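Local coordinates for F420-dependent methylenetetrahydromethanopterin dehydrogenase (Methanopyrus kandleri, PDB 1QV9), which catalyses the reversible, coenzyme F420-dependent reduction of methenyl-tetrahydromethanopterin to methylene-tetrahydromethanopterin, a one-carbon step of methanogenesis from CO2, at residues A[73-78]-A[97-102]; A[117-122]-A[181-186]; A[121-126]-A[212-217]; A[204-209]-A[246-251]; A[219-224]-A[232-237]. All coordinates share one frame; numbering follows the deposited sequence.

Contact 1 (A[73-78]-A[97-102]); sequences PNPAAP and IGDAPG
Asp99 OD2 is the best-held polar atom across this contact, and one hydrogen bond grips it. The donor is the backbone N of Asn74, 2.7 Å from Asp99 OD2. The bond is short but bent, with an angle of 145° at the hydrogen. It reaches the oxygen from above the carboxylate plane, 26° out of it. The Pro75 ring crosses the Asp99 side chain obliquely and sets its CD 3.9 Å from Asp99 OD2. Asp99 takes the crowded first torsion (chi1 50°), with CG between the backbone N and the carbonyl carbon. An alanine at Asp99 would remove this acceptor and would probably leave the start of the 74-77 turn less firmly tied to the end of the strand.

Asn74 points its CG anti to its own backbone N. Its OD1 accepts from Ala76 N at 2.9 Å, which makes an Asx turn within the type I turn 74-77. The same Asn74 OD1 lies 3.4 Å from Pro101 CB. Pro75 packs on two glycines. Its CD is 3.6 Å from Gly102 CA, and its CG is 4.0 Å from Gly98 CA. A CB on either glycine would clash with Pro75 CG.

The contact joins two neighbouring connections of the parallel sheet. Residues 73-78 lead from strand 67-71 into helix 78-88, with Ala77 at the N-cap. Residues 97-102 end strand 94-99, which pairs with 67-71 and 115-119. Pro75 also touches Leu118 of strand 115-119.

Contact 2 (A[117-122]-A[181-186]); sequences ILVKPD and LVIDRN
The tight part of this contact is a pair of parallel strand ends, 117-119 and 181-183. Their axes approach to 4.7 Å at 12°. Two nearly straight bonds hold the middle: Leu118 N gives to Leu181 O at 2.8 Å, and Ile183 N gives to Leu118 O at 2.8 Å. A third, from Lys120 N to Ile183 O at 2.9 Å, carries the pairing one residue past the strand. Ile117, Val119, Leu181 and Ile183 share one face. Ile117 and Ile183 lie side by side, and Ile117 CG2 meets Ile183 CD1 at 3.7 Å. Helix 153-169 packs on this face through Val153, Val156, Ala160 and Phe161.

The fold is an alpha/beta domain with a parallel sheet. Strand 180-183 is outermost within the chain, so strand 115-119 ties it to the rest. Helices 134-150 and 153-169 lie between the two strands along the chain.

On the other face, Leu118 CB and Val182 CG2 only just meet, and Val182 is partly exposed. Farther on, the partly exposed Lys120 runs alongside Asp184 and crosses Val182 obliquely. The lysine bends at chi3 (79°). Its charge does not touch the carboxylate: Lys120 NZ and Asp184 OD2 are 4.8 Å apart. A water bridges them, 3.0 Å from Lys120 NZ and 2.9 Å from Asp184 OD2. Lys120 NZ also has a long, weak ion pair with Glu211. Beyond Asp184, Arg185 forms salt bridges to Glu208 and to Glu219 of a second subunit.

Contact 3 (A[121-126]-A[212-217]); sequences PDAMLG and NVADVS
Ser217 reaches from bundle helix 197-223 to the backbone of the loop 121-126, which follows strand 115-119 and precedes helix 134-150. Its CB comes 3.1 Å from Met124 O and 3.5 Å from Leu125 O. OG stands anti to the serine's carbonyl carbon (chi1 -68°). That turns the hydroxyl onto Met124 O, and Ser217 OG donates to it at 2.8 Å. The donor sits above the carbonyl plane, 30° out of it. The same OG is 3.4 Å from Leu125 C. An alanine at Ser217 would remove this hydroxyl and would probably loosen the hold on Met124 O.

Met124, a selenomethionine, approaches the same residue by another route. Its chain leaves anti to the backbone N and bends at chi3, so that in one of its two conformers Met124 CE lies 3.7 Å from Ser217 O. About one helix turn before Ser217, the helix backbone meets the loop, with Ala214 N 3.6 Å from Ala123 CB. Val213 CG1 and Ala214 CB both lie beside that methyl. Tyr140 of helix 134-150 bonds to Ala123 O with its hydroxyl.

The chemistry is small apolar contacts and one hydroxyl-to-carbonyl hydrogen bond. The apolar contacts probably limit how close the loop comes. The serine hydroxyl satisfies a loop carbonyl and probably helps hold it there.

Contact 4 (A[204-209]-A[246-251]); sequences MAALEI and ELADEA
Leu247 is the centre of the first shell. One of its methyls, Leu247 CD1, sits among three partners: Ile209 CD1 at 3.7 Å, Ala205 CB at 3.8 Å and the backbone Ala206 N, also at 3.8 Å from Leu247 CD1. The Ile209 and Leu247 side chains cross at about a right angle. At its base, Leu247 CB meets Ala206 CB at 3.8 Å. Ala206 CB also faces Ala248 CB, 4.4 Å away. The side chains meeting here are all apolar and buried.

The segment axes approach to 8.5 Å, and the small Ala205, Ala206 and Ala248 are consistent with this closeness. The two segments run antiparallel, with a signed crossing angle of -163°. Leu247 keeps CG anti to its carbonyl carbon (chi1 -87°), which sends the branch over Ala205 and Ala206. In the next shell, Met240 and Ala244 pack on Ile209, and Lys202 lies against Leu247. A second subunit adds Met240 against Ala205, and its Lys243 makes salt bridges to Glu246 and Glu250.

The two helices, 197-223 and 227-257, form a helical hairpin of the bundle. Helix 134-150 lies beside it, with Ala150 against Ala248.

Contact 5 (A[219-224]-A[232-237]); sequences EGCFVE and PIVASA
The apolar contacts are made mostly by two branched residues of helix 227-257 against the end of helix 197-223. Val234 CG1 sits 3.8 Å from Gly220 CA, and Ile233 CG2 is 3.8 Å from Gly220 N. The closeness suits a glycine: a CB there would clash with Val234 CG1 and be tight against Ile233 CG2. Beside the glycine, Cys221 SG lies 4.2 Å from Val234 CG1.

Two acidic side chains each cross Ile233 at about a right angle. Glu219 is extended, and its OE2 comes 3.2 Å from Ile233 CD1. That oxygen also takes a hydrogen bond from Asn186 of a second subunit, besides a salt bridge to Arg185 of the same subunit. Glu224 bends at chi2 and lays its CG 4.1 Å from Ile233 CD1. Its carboxylate forms a salt bridge to Arg229.

The two helices form a hairpin, and this contact lies near its turn. Here the segments lie obliquely, with 141° between their directions and their axes 8.8 Å apart at closest.

Within each segment, hydrogen bonds shape the backbone. In 219-224 a wider, pi-type turn makes Glu219 O accept from both Glu224 N and Val223 N, the first at 2.9 Å. In 232-237, Ser236 OG donates to Ile233 O at 2.8 Å, in the carbonyl plane and on a lone pair. Arg128 reaches in from outside to bond Gly220 O.

Contacts 1 and 2 belong to the parallel sheet, with centres 12 Å apart. Strands 94-99 and 115-119 are neighbours there and link them through backbone bonds of Gly98. Along the chain, contact 1 closes before contacts 2 and 3 open from the same stretch. These two share Pro121 and Asp122, and contact 3 reaches helix 197-223. Contacts 4 and 5 join that helix to helix 227-257. Their centres are 22 Å apart, and contact 5 falls between the two segments of contact 4, nearer the turn. Contacts 3 and 5 lie 9 Å apart between centres. Contacts 2 and 4 touch, 14 Å between centres. The series thus ties the alpha/beta domain to the helix bundle. Contacts 2 to 5 also touch a second subunit.

Contact 1 (A[73-78]-A[97-102])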
# COMPACT_ATOMS: atom_id res chain seq x y z
N PRO A 73 -12.75 -23.28 -20.72
CA PRO A 73 -11.68 -22.83 -21.59
C PRO A 73 -11.72 -23.38 -23.01
O PRO A 73 -12.29 -24.46 -23.28
CB PRO A 73 -10.41 -23.32 -20.88
CG PRO A 73 -10.84 -23.52 -19.44
CD PRO A 73 -12.22 -24.05 -19.58
N ASN A 74 -11.12 -22.59 -23.89
CA ASN A 74 -10.90 -22.93 -25.30
C ASN A 74 -11.94 -23.68 -26.13
O ASN A 74 -11.86 -24.88 -26.31
CB ASN A 74 -9.57 -23.66 -25.40
CG ASN A 74 -9.03 -23.70 -26.82
OD1 ASN A 74 -9.69 -23.24 -27.76
ND2 ASN A 74 -7.83 -24.23 -26.97
N PRO A 75 -12.93 -22.97 -26.64
CA PRO A 75 -13.98 -23.57 -27.47
C PRO A 75 -13.42 -24.36 -28.67
O PRO A 75 -14.13 -25.16 -29.25
CB PRO A 75 -14.78 -22.36 -27.93
CG PRO A 75 -14.66 -21.43 -26.75
CD PRO A 75 -13.26 -21.58 -26.28
N ALA A 76 -12.16 -24.11 -29.03
CA ALA A 76 -11.56 -24.80 -30.18
C ALA A 76 -10.89 -26.13 -29.85
O ALA A 76 -10.55 -26.89 -30.76
CB ALA A 76 -10.57 -23.87 -30.89
N ALA A 77 -10.70 -26.42 -28.56
CA ALA A 77 -10.08 -27.66 -28.12
C ALA A 77 -11.00 -28.86 -28.40
O ALA A 77 -12.22 -28.70 -28.60
CB ALA A 77 -9.73 -27.58 -26.60
N PRO A 78 -10.45 -30.09 -28.40
CA PRO A 78 -11.26 -31.29 -28.67
C PRO A 78 -12.52 -31.49 -27.82
O PRO A 78 -13.59 -31.78 -28.37
CB PRO A 78 -10.27 -32.44 -28.48
CG PRO A 78 -8.97 -31.81 -28.83
CD PRO A 78 -9.05 -30.46 -28.15
N ILE A 97 -19.52 -19.93 -23.60
CA ILE A 97 -18.72 -18.93 -22.88
C ILE A 97 -17.32 -19.47 -22.96
O ILE A 97 -17.09 -20.62 -22.59
CB ILE A 97 -19.18 -18.82 -21.38
CG1 ILE A 97 -20.56 -18.13 -21.26
CG2 ILE A 97 -18.09 -18.13 -20.57
CD1 ILE A 97 -20.95 -17.18 -22.33
N GLY A 98 -16.39 -18.65 -23.45
CA GLY A 98 -15.00 -19.06 -23.59
C GLY A 98 -14.01 -17.92 -23.43
O GLY A 98 -14.39 -16.84 -23.02
N ASP A 99 -12.76 -18.21 -23.78
CA ASP A 99 -11.65 -17.27 -23.69
C ASP A 99 -11.14 -16.92 -25.09
O ASP A 99 -11.76 -17.29 -26.09
CB ASP A 99 -10.51 -17.81 -22.77
CG ASP A 99 -10.08 -19.24 -23.10
OD1 ASP A 99 -9.08 -19.69 -22.50
OD2 ASP A 99 -10.72 -19.88 -23.93
N ALA A 100 -10.01 -16.22 -25.16
CA ALA A 100 -9.50 -15.76 -26.47
C ALA A 100 -9.27 -16.85 -27.51
O ALA A 100 -9.50 -16.63 -28.70
CB ALA A 100 -8.24 -14.94 -26.28
N PRO A 101 -8.80 -18.03 -27.10
CA PRO A 101 -8.57 -19.12 -28.07
C PRO A 101 -9.84 -19.49 -28.85
O PRO A 101 -9.76 -20.07 -29.93
CB PRO A 101 -8.07 -20.25 -27.19
CG PRO A 101 -7.32 -19.52 -26.10
CD PRO A 101 -8.24 -18.40 -25.78
N GLY A 102 -11.01 -19.19 -28.31
CA GLY A 102 -12.25 -19.46 -29.00
C GLY A 102 -12.40 -18.63 -30.28
O GLY A 102 -13.23 -18.99 -31.12

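Contact 2 (A[117-122]-A[181-186])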
# COMPACT_ATOMS: atom_id res chain seq x y z
N ILE A 117 -19.81 -15.79 -25.96
CA ILE A 117 -19.28 -14.63 -25.26
C ILE A 117 -17.86 -15.08 -24.99
O ILE A 117 -17.61 -16.03 -24.23
CB ILE A 117 -19.98 -14.33 -23.91
CG1 ILE A 117 -21.46 -14.05 -24.19
CG2 ILE A 117 -19.31 -13.09 -23.26
CD1 ILE A 117 -22.32 -13.79 -22.92
N LEU A 118 -16.91 -14.44 -25.68
CA LEU A 118 -15.50 -14.78 -25.53
C LEU A 118 -14.84 -13.68 -24.69
O LEU A 118 -14.84 -12.53 -25.08
CB LEU A 118 -14.84 -14.90 -26.89
CG LEU A 118 -15.48 -16.00 -27.75
CD1 LEU A 118 -14.74 -16.08 -29.08
CD2 LEU A 118 -15.36 -17.37 -27.02
N VAL A 119 -14.29 -14.04 -23.54
CA VAL A 119 -13.70 -13.08 -22.64
C VAL A 119 -12.18 -13.16 -22.74
O VAL A 119 -11.55 -14.06 -22.16
CB VAL A 119 -14.20 -13.37 -21.19
CG1 VAL A 119 -13.69 -12.31 -20.22
CG2 VAL A 119 -15.73 -13.37 -21.20
N LYS A 120 -11.59 -12.21 -23.47
CA LYS A 120 -10.14 -12.27 -23.67
C LYS A 120 -9.32 -12.13 -22.38
O LYS A 120 -8.30 -12.76 -22.21
CB LYS A 120 -9.69 -11.25 -24.75
CG LYS A 120 -10.42 -11.49 -26.05
CD LYS A 120 -9.92 -10.61 -27.22
CE LYS A 120 -8.65 -11.19 -27.79
NZ LYS A 120 -8.16 -10.40 -28.96
N PRO A 121 -9.79 -11.31 -21.43
CA PRO A 121 -8.98 -11.23 -20.21
C PRO A 121 -9.09 -12.45 -19.25
O PRO A 121 -8.39 -12.48 -18.22
CB PRO A 121 -9.44 -9.95 -19.51
CG PRO A 121 -10.64 -9.46 -20.28
CD PRO A 121 -10.66 -10.13 -21.61
N ASP A 122 -9.94 -13.42 -19.59
CA ASP A 122 -10.12 -14.62 -18.74
C ASP A 122 -8.99 -15.55 -19.12
O ASP A 122 -9.19 -16.56 -19.82
CB ASP A 122 -11.48 -15.26 -19.06
CG ASP A 122 -12.05 -16.04 -17.91
OD1 ASP A 122 -11.25 -16.67 -17.18
OD2 ASP A 122 -13.30 -16.05 -17.74
N LEU A 181 -20.43 -11.91 -28.71
CA LEU A 181 -19.62 -10.91 -28.03
C LEU A 181 -18.20 -11.31 -27.78
O LEU A 181 -17.93 -12.44 -27.42
CB LEU A 181 -20.23 -10.57 -26.66
CG LEU A 181 -21.60 -9.92 -26.60
CD1 LEU A 181 -22.01 -9.77 -25.15
CD2 LEU A 181 -21.58 -8.55 -27.31
N VAL A 182 -17.29 -10.35 -27.98
CA VAL A 182 -15.88 -10.58 -27.71
C VAL A 182 -15.51 -9.42 -26.80
O VAL A 182 -15.54 -8.23 -27.20
CB VAL A 182 -15.03 -10.57 -29.00
CG1 VAL A 182 -13.59 -10.75 -28.66
CG2 VAL A 182 -15.48 -11.68 -29.92
N ILE A 183 -15.16 -9.76 -25.57
CA ILE A 183 -14.85 -8.76 -24.56
C ILE A 183 -13.37 -8.60 -24.30
O ILE A 183 -12.61 -9.58 -24.17
CB ILE A 183 -15.55 -9.15 -23.22
CG1 ILE A 183 -17.07 -9.22 -23.44
CG2 ILE A 183 -15.18 -8.14 -22.09
CD1 ILE A 183 -17.84 -9.84 -22.26
N ASP A 184 -12.96 -7.35 -24.24
CA ASP A 184 -11.59 -7.01 -23.92
C ASP A 184 -11.48 -5.61 -23.37
O ASP A 184 -12.50 -4.96 -23.06
CB ASP A 184 -10.66 -7.25 -25.11
CG ASP A 184 -10.86 -6.26 -26.26
OD1 ASP A 184 -11.68 -5.32 -26.15
OD2 ASP A 184 -10.17 -6.42 -27.30
N ARG A 185 -10.24 -5.15 -23.18
CA ARG A 185 -9.97 -3.83 -22.65
C ARG A 185 -10.81 -2.73 -23.29
O ARG A 185 -11.42 -1.90 -22.59
CB ARG A 185 -8.47 -3.55 -22.82
CG ARG A 185 -8.04 -2.19 -22.36
CD ARG A 185 -7.38 -1.38 -23.44
NE ARG A 185 -6.28 -2.04 -24.13
CZ ARG A 185 -5.90 -1.66 -25.35
NH1 ARG A 185 -4.89 -2.26 -25.97
NH2 ARG A 185 -6.56 -0.70 -25.97
N ASN A 186 -10.91 -2.74 -24.62
CA ASN A 186 -11.66 -1.68 -25.28
C ASN A 186 -13.16 -1.71 -25.09
O ASN A 186 -13.83 -0.71 -25.32
CB ASN A 186 -11.31 -1.60 -26.76
CG ASN A 186 -9.91 -0.98 -26.99
OD1 ASN A 186 -9.38 -0.28 -26.10
ND2 ASN A 186 -9.33 -1.22 -28.17
O HOH W 1 -7.64 -7.82 -27.62

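Contact 3 (A[121-126]-A[212-217])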
# COMPACT_ATOMS: atom_id res chain seq x y z
N PRO A 121 -9.79 -11.31 -21.43
CA PRO A 121 -8.98 -11.23 -20.21
C PRO A 121 -9.09 -12.45 -19.25
O PRO A 121 -8.39 -12.48 -18.22
CB PRO A 121 -9.44 -9.95 -19.51
CG PRO A 121 -10.64 -9.46 -20.28
CD PRO A 121 -10.66 -10.13 -21.61
N ASP A 122 -9.94 -13.42 -19.59
CA ASP A 122 -10.12 -14.62 -18.74
C ASP A 122 -8.99 -15.55 -19.12
O ASP A 122 -9.19 -16.56 -19.82
CB ASP A 122 -11.48 -15.26 -19.06
CG ASP A 122 -12.05 -16.04 -17.91
OD1 ASP A 122 -11.25 -16.67 -17.18
OD2 ASP A 122 -13.30 -16.05 -17.74
N ALA A 123 -7.82 -15.22 -18.62
CA ALA A 123 -6.58 -15.89 -18.99
C ALA A 123 -6.23 -17.23 -18.38
O ALA A 123 -6.46 -17.47 -17.20
CB ALA A 123 -5.43 -14.92 -18.72
N MSE A 124 -5.70 -18.14 -19.18
CA MSE A 124 -5.29 -19.44 -18.67
C MSE A 124 -4.20 -19.23 -17.62
O MSE A 124 -3.31 -18.38 -17.76
CB MSE A 124 -4.74 -20.31 -19.81
CG MSE A 124 -4.41 -21.73 -19.40
SE MSE A 124 -3.52 -22.66 -20.86
CE MSE A 124 -1.69 -22.39 -20.30
N LEU A 125 -4.26 -20.01 -16.55
CA LEU A 125 -3.29 -19.89 -15.48
C LEU A 125 -1.97 -20.64 -15.75
O LEU A 125 -1.86 -21.35 -16.77
CB LEU A 125 -3.90 -20.27 -14.14
CG LEU A 125 -4.73 -21.53 -13.95
CD1 LEU A 125 -3.95 -22.76 -14.32
CD2 LEU A 125 -5.18 -21.56 -12.49
N GLY A 126 -1.00 -20.47 -14.84
CA GLY A 126 0.34 -21.08 -15.03
C GLY A 126 0.33 -22.52 -14.57
O GLY A 126 0.96 -22.88 -13.56
N ASN A 212 -2.86 -10.13 -21.32
CA ASN A 212 -1.44 -10.47 -21.57
C ASN A 212 -0.91 -11.65 -20.77
O ASN A 212 0.06 -12.31 -21.14
CB ASN A 212 -0.53 -9.26 -21.33
CG ASN A 212 -0.86 -8.06 -22.27
OD1 ASN A 212 -1.37 -8.22 -23.38
ND2 ASN A 212 -0.54 -6.87 -21.80
N VAL A 213 -1.55 -11.95 -19.63
CA VAL A 213 -1.14 -13.09 -18.82
C VAL A 213 -1.26 -14.39 -19.61
O VAL A 213 -0.43 -15.29 -19.45
CB VAL A 213 -2.06 -13.16 -17.55
CG1 VAL A 213 -1.99 -14.52 -16.89
CG2 VAL A 213 -1.59 -12.09 -16.59
N ALA A 214 -2.27 -14.49 -20.47
CA ALA A 214 -2.45 -15.73 -21.22
C ALA A 214 -1.24 -16.10 -22.05
O ALA A 214 -0.86 -17.28 -22.10
CB ALA A 214 -3.68 -15.63 -22.08
N ASP A 215 -0.64 -15.12 -22.71
CA ASP A 215 0.52 -15.43 -23.55
C ASP A 215 1.67 -15.94 -22.71
O ASP A 215 2.44 -16.81 -23.16
CB ASP A 215 0.97 -14.19 -24.33
CG ASP A 215 -0.00 -13.82 -25.44
OD1 ASP A 215 0.33 -12.90 -26.22
OD2 ASP A 215 -1.09 -14.43 -25.54
N VAL A 216 1.82 -15.43 -21.49
CA VAL A 216 2.90 -15.88 -20.61
C VAL A 216 2.65 -17.30 -20.13
O VAL A 216 3.56 -18.14 -20.11
CB VAL A 216 3.11 -14.90 -19.38
CG1 VAL A 216 4.24 -15.45 -18.45
CG2 VAL A 216 3.41 -13.50 -19.92
N SER A 217 1.43 -17.59 -19.70
CA SER A 217 1.07 -18.92 -19.27
C SER A 217 1.27 -19.93 -20.42
O SER A 217 1.77 -21.02 -20.19
CB SER A 217 -0.40 -18.94 -18.82
OG SER A 217 -0.53 -18.17 -17.62

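Contact 4 (A[204-209]-A[246-251])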
# COMPACT_ATOMS: atom_id res chain seq x y z
N MSE A 204 -9.15 -0.48 -17.55
CA MSE A 204 -8.66 -0.88 -18.86
C MSE A 204 -7.25 -1.44 -18.72
O MSE A 204 -6.96 -2.47 -19.30
CB MSE A 204 -8.66 0.32 -19.82
CG MSE A 204 -10.10 0.74 -20.13
SE MSE A 204 -10.14 2.42 -21.16
CE MSE A 204 -8.90 1.93 -22.50
N ALA A 205 -6.39 -0.76 -17.95
CA ALA A 205 -5.04 -1.29 -17.72
C ALA A 205 -5.14 -2.69 -17.09
O ALA A 205 -4.38 -3.60 -17.41
CB ALA A 205 -4.24 -0.39 -16.80
N ALA A 206 -6.05 -2.89 -16.13
CA ALA A 206 -6.18 -4.20 -15.56
C ALA A 206 -6.56 -5.29 -16.58
O ALA A 206 -6.05 -6.39 -16.52
CB ALA A 206 -7.24 -4.17 -14.39
N LEU A 207 -7.47 -4.99 -17.50
CA LEU A 207 -7.92 -5.97 -18.47
C LEU A 207 -6.82 -6.21 -19.49
O LEU A 207 -6.70 -7.34 -19.97
CB LEU A 207 -9.19 -5.51 -19.21
CG LEU A 207 -10.44 -5.40 -18.34
CD1 LEU A 207 -11.66 -5.23 -19.27
CD2 LEU A 207 -10.64 -6.72 -17.54
N GLU A 208 -6.03 -5.18 -19.79
CA GLU A 208 -4.94 -5.38 -20.76
C GLU A 208 -3.94 -6.33 -20.13
O GLU A 208 -3.49 -7.30 -20.77
CB GLU A 208 -4.28 -4.05 -21.12
CG GLU A 208 -3.11 -4.28 -22.11
CD GLU A 208 -3.59 -4.63 -23.50
OE1 GLU A 208 -2.76 -5.20 -24.26
OE2 GLU A 208 -4.78 -4.38 -23.82
N ILE A 209 -3.57 -6.10 -18.86
CA ILE A 209 -2.60 -6.98 -18.21
C ILE A 209 -3.15 -8.41 -18.11
O ILE A 209 -2.43 -9.38 -18.33
CB ILE A 209 -2.23 -6.43 -16.80
CG1 ILE A 209 -1.49 -5.10 -16.96
CG2 ILE A 209 -1.45 -7.51 -15.99
CD1 ILE A 209 -1.18 -4.39 -15.63
N GLU A 246 -5.08 -5.52 -8.27
CA GLU A 246 -4.86 -4.30 -7.50
C GLU A 246 -5.34 -3.08 -8.30
O GLU A 246 -5.91 -2.14 -7.73
CB GLU A 246 -3.37 -4.18 -7.18
CG GLU A 246 -2.98 -3.01 -6.31
CD GLU A 246 -1.47 -2.91 -6.24
OE1 GLU A 246 -0.84 -3.93 -5.91
OE2 GLU A 246 -0.93 -1.82 -6.53
N LEU A 247 -5.13 -3.08 -9.61
CA LEU A 247 -5.62 -1.96 -10.42
C LEU A 247 -7.13 -1.91 -10.39
O LEU A 247 -7.70 -0.82 -10.30
CB LEU A 247 -5.16 -2.12 -11.90
CG LEU A 247 -3.79 -1.56 -12.24
CD1 LEU A 247 -3.36 -2.16 -13.58
CD2 LEU A 247 -3.86 -0.03 -12.36
N ALA A 248 -7.76 -3.08 -10.48
CA ALA A 248 -9.23 -3.13 -10.47
C ALA A 248 -9.70 -2.63 -9.10
O ALA A 248 -10.72 -1.90 -9.00
CB ALA A 248 -9.71 -4.55 -10.74
N ASP A 249 -9.02 -3.03 -8.03
CA ASP A 249 -9.38 -2.55 -6.68
C ASP A 249 -9.23 -1.01 -6.61
O ASP A 249 -10.09 -0.31 -6.05
CB ASP A 249 -8.45 -3.17 -5.61
CG ASP A 249 -8.85 -2.76 -4.18
OD1 ASP A 249 -9.84 -3.34 -3.72
OD2 ASP A 249 -8.20 -1.88 -3.57
N GLU A 250 -8.15 -0.47 -7.17
CA GLU A 250 -7.95 0.97 -7.17
C GLU A 250 -9.08 1.69 -7.91
O GLU A 250 -9.51 2.78 -7.49
CB GLU A 250 -6.63 1.35 -7.85
CG GLU A 250 -5.43 1.09 -7.03
CD GLU A 250 -4.14 1.69 -7.63
OE1 GLU A 250 -4.18 2.40 -8.67
OE2 GLU A 250 -3.08 1.44 -7.04
N ALA A 251 -9.54 1.11 -9.01
CA ALA A 251 -10.62 1.74 -9.78
C ALA A 251 -11.85 1.78 -8.91
O ALA A 251 -12.55 2.82 -8.85
CB ALA A 251 -10.90 0.93 -11.05

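Contact 5 (A[219-224]-A[232-237])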
# COMPACT_ATOMS: atom_id res chain seq x y z
N GLU A 219 3.29 -19.65 -22.95
CA GLU A 219 4.73 -19.87 -23.17
C GLU A 219 5.30 -20.83 -22.14
O GLU A 219 6.08 -21.74 -22.46
CB GLU A 219 5.50 -18.55 -23.11
CG GLU A 219 7.02 -18.72 -23.24
CD GLU A 219 7.77 -17.43 -23.00
OE1 GLU A 219 7.21 -16.37 -23.30
OE2 GLU A 219 8.92 -17.48 -22.52
N GLY A 220 4.94 -20.66 -20.87
CA GLY A 220 5.49 -21.52 -19.86
C GLY A 220 4.93 -22.94 -19.81
O GLY A 220 5.62 -23.84 -19.33
N CYS A 221 3.70 -23.13 -20.27
CA CYS A 221 3.05 -24.44 -20.26
C CYS A 221 3.23 -25.27 -21.53
O CYS A 221 3.26 -26.51 -21.45
CB CYS A 221 1.55 -24.29 -20.07
SG CYS A 221 1.09 -23.78 -18.38
N PHE A 222 3.32 -24.60 -22.67
CA PHE A 222 3.39 -25.31 -23.95
C PHE A 222 4.61 -25.12 -24.83
O PHE A 222 4.89 -25.96 -25.68
CB PHE A 222 2.15 -24.96 -24.76
CG PHE A 222 0.89 -25.26 -24.04
CD1 PHE A 222 0.70 -26.50 -23.46
CD2 PHE A 222 -0.10 -24.30 -23.90
CE1 PHE A 222 -0.46 -26.79 -22.75
CE2 PHE A 222 -1.25 -24.57 -23.20
CZ PHE A 222 -1.43 -25.82 -22.62
N VAL A 223 5.33 -24.04 -24.64
CA VAL A 223 6.50 -23.77 -25.46
C VAL A 223 7.81 -24.12 -24.77
O VAL A 223 8.57 -24.98 -25.23
CB VAL A 223 6.52 -22.31 -25.87
CG1 VAL A 223 7.70 -22.05 -26.79
CG2 VAL A 223 5.20 -21.97 -26.56
N GLU A 224 8.10 -23.44 -23.66
CA GLU A 224 9.32 -23.65 -22.89
C GLU A 224 9.33 -25.03 -22.26
O GLU A 224 8.37 -25.43 -21.60
CB GLU A 224 9.41 -22.56 -21.80
CG GLU A 224 10.65 -22.61 -20.96
CD GLU A 224 11.91 -22.49 -21.80
OE1 GLU A 224 12.67 -23.48 -21.86
OE2 GLU A 224 12.13 -21.42 -22.39
N PRO A 232 9.77 -20.11 -13.47
CA PRO A 232 9.75 -18.65 -13.26
C PRO A 232 8.75 -18.00 -14.23
O PRO A 232 8.03 -17.05 -13.88
CB PRO A 232 11.18 -18.21 -13.60
CG PRO A 232 11.99 -19.38 -13.15
CD PRO A 232 11.17 -20.59 -13.57
N ILE A 233 8.69 -18.49 -15.48
CA ILE A 233 7.76 -17.90 -16.41
C ILE A 233 6.30 -18.03 -15.93
O ILE A 233 5.58 -17.01 -15.93
CB ILE A 233 7.95 -18.53 -17.84
CG1 ILE A 233 9.32 -18.08 -18.39
CG2 ILE A 233 6.82 -18.09 -18.78
CD1 ILE A 233 9.70 -18.78 -19.70
N VAL A 234 5.85 -19.23 -15.56
CA VAL A 234 4.43 -19.32 -15.16
C VAL A 234 4.19 -18.52 -13.87
O VAL A 234 3.09 -17.96 -13.70
CB VAL A 234 3.90 -20.76 -15.00
CG1 VAL A 234 3.93 -21.47 -16.38
CG2 VAL A 234 4.66 -21.51 -13.94
N ALA A 235 5.18 -18.44 -13.00
CA ALA A 235 5.00 -17.68 -11.74
C ALA A 235 4.87 -16.21 -12.05
O ALA A 235 4.12 -15.48 -11.38
CB ALA A 235 6.17 -17.88 -10.80
N SER A 236 5.59 -15.73 -13.07
CA SER A 236 5.51 -14.32 -13.42
C SER A 236 4.11 -13.95 -13.93
O SER A 236 3.66 -12.84 -13.71
CB SER A 236 6.61 -13.94 -14.44
OG SER A 236 6.27 -14.35 -15.74
N ALA A 237 3.43 -14.90 -14.57
CA ALA A 237 2.07 -14.68 -15.08
C ALA A 237 1.14 -14.42 -13.87
O ALA A 237 0.27 -13.52 -13.93
CB ALA A 237 1.61 -15.90 -15.84